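Local coordinates for protein ribokinase (Thermotoga maritima, PDB 1VM7) that probably phosphorylates D-ribose at its O5 hydroxyl, using ATP and a divalent cation such as magnesium, to give D-ribose 5-phosphate, at residues R70-I75 and A126-E131. Residues are numbered along the deposited sequence; the frame is centred on the assembly and turned at random.
Sequences RFVTCI and AELKKE
The C-terminal half of strand 69-75 (Val72 to Cys74), in the central, mainly parallel sheet of this PfkB-family kinase, is met on one face by the loop that leads from strand 116-121 of the smaller sheet to helix 135-138. Leu128 carries the contact from the loop side. It sits at the centre of an inverse gamma turn (phi -83°, psi 83°), closed by a weak hydrogen bond from Lys129 N to Glu127 O over 2.9 Å, and from this tight bend its side chain points toward the strand. With CG anti to the backbone N (chi1 -178°), the isobutyl group runs along the strand, back from Cys74 toward Val72. Leu128 CD2 rests on the strand backbone itself, 3.8 Å from Thr73 CA and equally near Val72 O. Leu128 CD1 approaches Val72 CG1 more loosely, at 4.2 Å. At the other end of the patch, Cys74 SG, anti to its own carbonyl carbon, lies 3.7 Å from Leu128 CB and just as close to Leu128 CA. The thiol also reaches the turn's backbone, 4.0 Å from Glu127 C, while the Glu127 carboxylate leads away from the strand. No hydrogen bond links the segments; their contact is apolar packing and mostly buried. Ile97 of the neighbouring parallel strand 93-98 touches both Val72 and Cys74, and Leu132 adds to the cover over Cys74. Leu128 O is hydrogen-bonded to Thr154 OG1, tying the turn to helix 152-161. Val72 and Cys74 thus lie on the loop's side, while Thr73 between them points to the opposite side, its OG1 held by Ser23 OG and Gly21 O near the predicted substrate residues Asn24 and Ala55, as side chains alternate along a strand in the alpha/beta fold of the ribokinase family.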
loop_
_atom_site.group_PDB
_atom_site.type_symbol
_atom_site.label_atom_id
_atom_site.label_comp_id
_atom_site.label_asym_id
_atom_site.label_seq_id
_atom_site.Cartn_x
_atom_site.Cartn_y
_atom_site.Cartn_z
ATOM N N ARG A 70 6.169 -13.342 -24.870
ATOM C CA ARG A 70 6.290 -11.937 -25.212
ATOM C C ARG A 70 5.150 -11.205 -24.518
ATOM O O ARG A 70 3.975 -11.562 -24.639
ATOM C CB ARG A 70 6.245 -11.745 -26.713
ATOM C CG ARG A 70 7.365 -12.484 -27.382
ATOM C CD ARG A 70 7.317 -12.409 -28.867
ATOM N NE ARG A 70 8.441 -13.158 -29.431
ATOM C CZ ARG A 70 9.023 -12.892 -30.598
ATOM N NH1 ARG A 70 8.618 -11.881 -31.364
ATOM N NH2 ARG A 70 10.037 -13.653 -31.004
ATOM N N PHE A 71 5.510 -10.208 -23.738
ATOM C CA PHE A 71 4.560 -9.574 -22.872
ATOM C C PHE A 71 4.869 -8.109 -22.891
ATOM O O PHE A 71 5.856 -7.674 -22.279
ATOM C CB PHE A 71 4.678 -10.141 -21.461
ATOM C CG PHE A 71 3.793 -9.475 -20.435
ATOM C CD1 PHE A 71 2.530 -8.938 -20.780
ATOM C CD2 PHE A 71 4.186 -9.449 -19.096
ATOM C CE1 PHE A 71 1.720 -8.356 -19.849
ATOM C CE2 PHE A 71 3.353 -8.860 -18.119
ATOM C CZ PHE A 71 2.112 -8.312 -18.519
ATOM N N VAL A 72 4.082 -7.360 -23.673
ATOM C CA VAL A 72 4.219 -5.910 -23.710
ATOM C C VAL A 72 3.431 -5.379 -22.538
ATOM O O VAL A 72 2.217 -5.633 -22.389
ATOM C CB VAL A 72 3.786 -5.279 -25.058
ATOM C CG1 VAL A 72 4.019 -3.763 -25.044
ATOM C CG2 VAL A 72 4.612 -5.899 -26.163
ATOM N N THR A 73 4.156 -4.677 -21.671
ATOM C CA THR A 73 3.567 -4.190 -20.418
ATOM C C THR A 73 4.377 -2.986 -19.956
ATOM O O THR A 73 5.550 -2.871 -20.257
ATOM C CB THR A 73 3.502 -5.267 -19.290
ATOM O OG1 THR A 73 2.818 -4.739 -18.147
ATOM C CG2 THR A 73 4.884 -5.687 -18.834
ATOM N N CYS A 74 3.723 -2.074 -19.252
ATOM C CA CYS A 74 4.403 -0.935 -18.696
ATOM C C CYS A 74 4.579 -1.100 -17.207
ATOM O O CYS A 74 3.614 -1.319 -16.478
ATOM C CB CYS A 74 3.639 0.351 -18.980
ATOM S SG CYS A 74 4.058 1.032 -20.588
ATOM N N ILE A 75 5.822 -0.961 -16.753
ATOM C CA ILE A 75 6.119 -0.995 -15.337
ATOM C C ILE A 75 6.966 0.211 -15.026
ATOM O O ILE A 75 7.333 0.930 -15.916
ATOM C CB ILE A 75 6.818 -2.302 -14.921
ATOM C CG1 ILE A 75 8.154 -2.482 -15.678
ATOM C CG2 ILE A 75 5.878 -3.486 -15.187
ATOM C CD1 ILE A 75 8.755 -3.786 -15.513
ATOM N N ALA A 126 -1.195 2.822 -17.082
ATOM C CA ALA A 126 -1.881 3.884 -17.794
ATOM C C ALA A 126 -1.002 4.518 -18.875
ATOM O O ALA A 126 -1.488 5.280 -19.701
ATOM C CB ALA A 126 -2.360 4.944 -16.788
ATOM N N GLU A 127 0.290 4.215 -18.857
ATOM C CA GLU A 127 1.207 4.760 -19.815
ATOM C C GLU A 127 1.364 3.898 -21.044
ATOM O O GLU A 127 2.055 4.289 -21.970
ATOM C CB GLU A 127 2.555 4.966 -19.147
ATOM C CG GLU A 127 2.508 5.916 -17.979
ATOM C CD GLU A 127 2.020 7.316 -18.352
ATOM O OE1 GLU A 127 2.704 8.050 -19.126
ATOM O OE2 GLU A 127 0.947 7.699 -17.830
ATOM N N LEU A 128 0.721 2.743 -21.066
ATOM C CA LEU A 128 0.832 1.815 -22.167
ATOM C C LEU A 128 -0.126 2.246 -23.263
ATOM O O LEU A 128 -1.242 1.718 -23.407
ATOM C CB LEU A 128 0.561 0.403 -21.698
ATOM C CG LEU A 128 0.681 -0.701 -22.754
ATOM C CD1 LEU A 128 1.746 -0.419 -23.849
ATOM C CD2 LEU A 128 0.920 -2.031 -22.074
ATOM N N LYS A 129 0.368 3.200 -24.042
ATOM C CA LYS A 129 -0.368 3.834 -25.124
ATOM C C LYS A 129 0.106 3.292 -26.462
ATOM O O LYS A 129 1.163 2.623 -26.573
ATOM C CB LYS A 129 -0.167 5.353 -25.067
ATOM C CG LYS A 129 -0.780 6.013 -23.798
ATOM C CD LYS A 129 -0.090 7.336 -23.484
ATOM C CE LYS A 129 -0.504 7.899 -22.133
ATOM N NZ LYS A 129 -1.957 8.152 -22.102
ATOM N N LYS A 130 -0.678 3.608 -27.485
ATOM C CA LYS A 130 -0.497 3.006 -28.799
ATOM C C LYS A 130 0.862 3.360 -29.397
ATOM O O LYS A 130 1.441 2.532 -30.091
ATOM C CB LYS A 130 -1.717 3.308 -29.691
ATOM C CG LYS A 130 -1.977 4.778 -29.996
ATOM C CD LYS A 130 -3.427 5.010 -30.434
ATOM C CE LYS A 130 -3.531 6.197 -31.363
ATOM N NZ LYS A 130 -2.788 7.392 -30.846
ATOM N N GLU A 131 1.393 4.524 -29.020
ATOM C CA GLU A 131 2.703 5.004 -29.446
ATOM C C GLU A 131 3.887 4.195 -28.908
ATOM O O GLU A 131 4.993 4.296 -29.432
ATOM C CB GLU A 131 2.829 6.459 -29.033
ATOM C CG GLU A 131 1.862 7.381 -29.787
ATOM C CD GLU A 131 0.474 7.428 -29.173
ATOM O OE1 GLU A 131 0.312 6.961 -28.012
ATOM O OE2 GLU A 131 -0.452 7.935 -29.848
#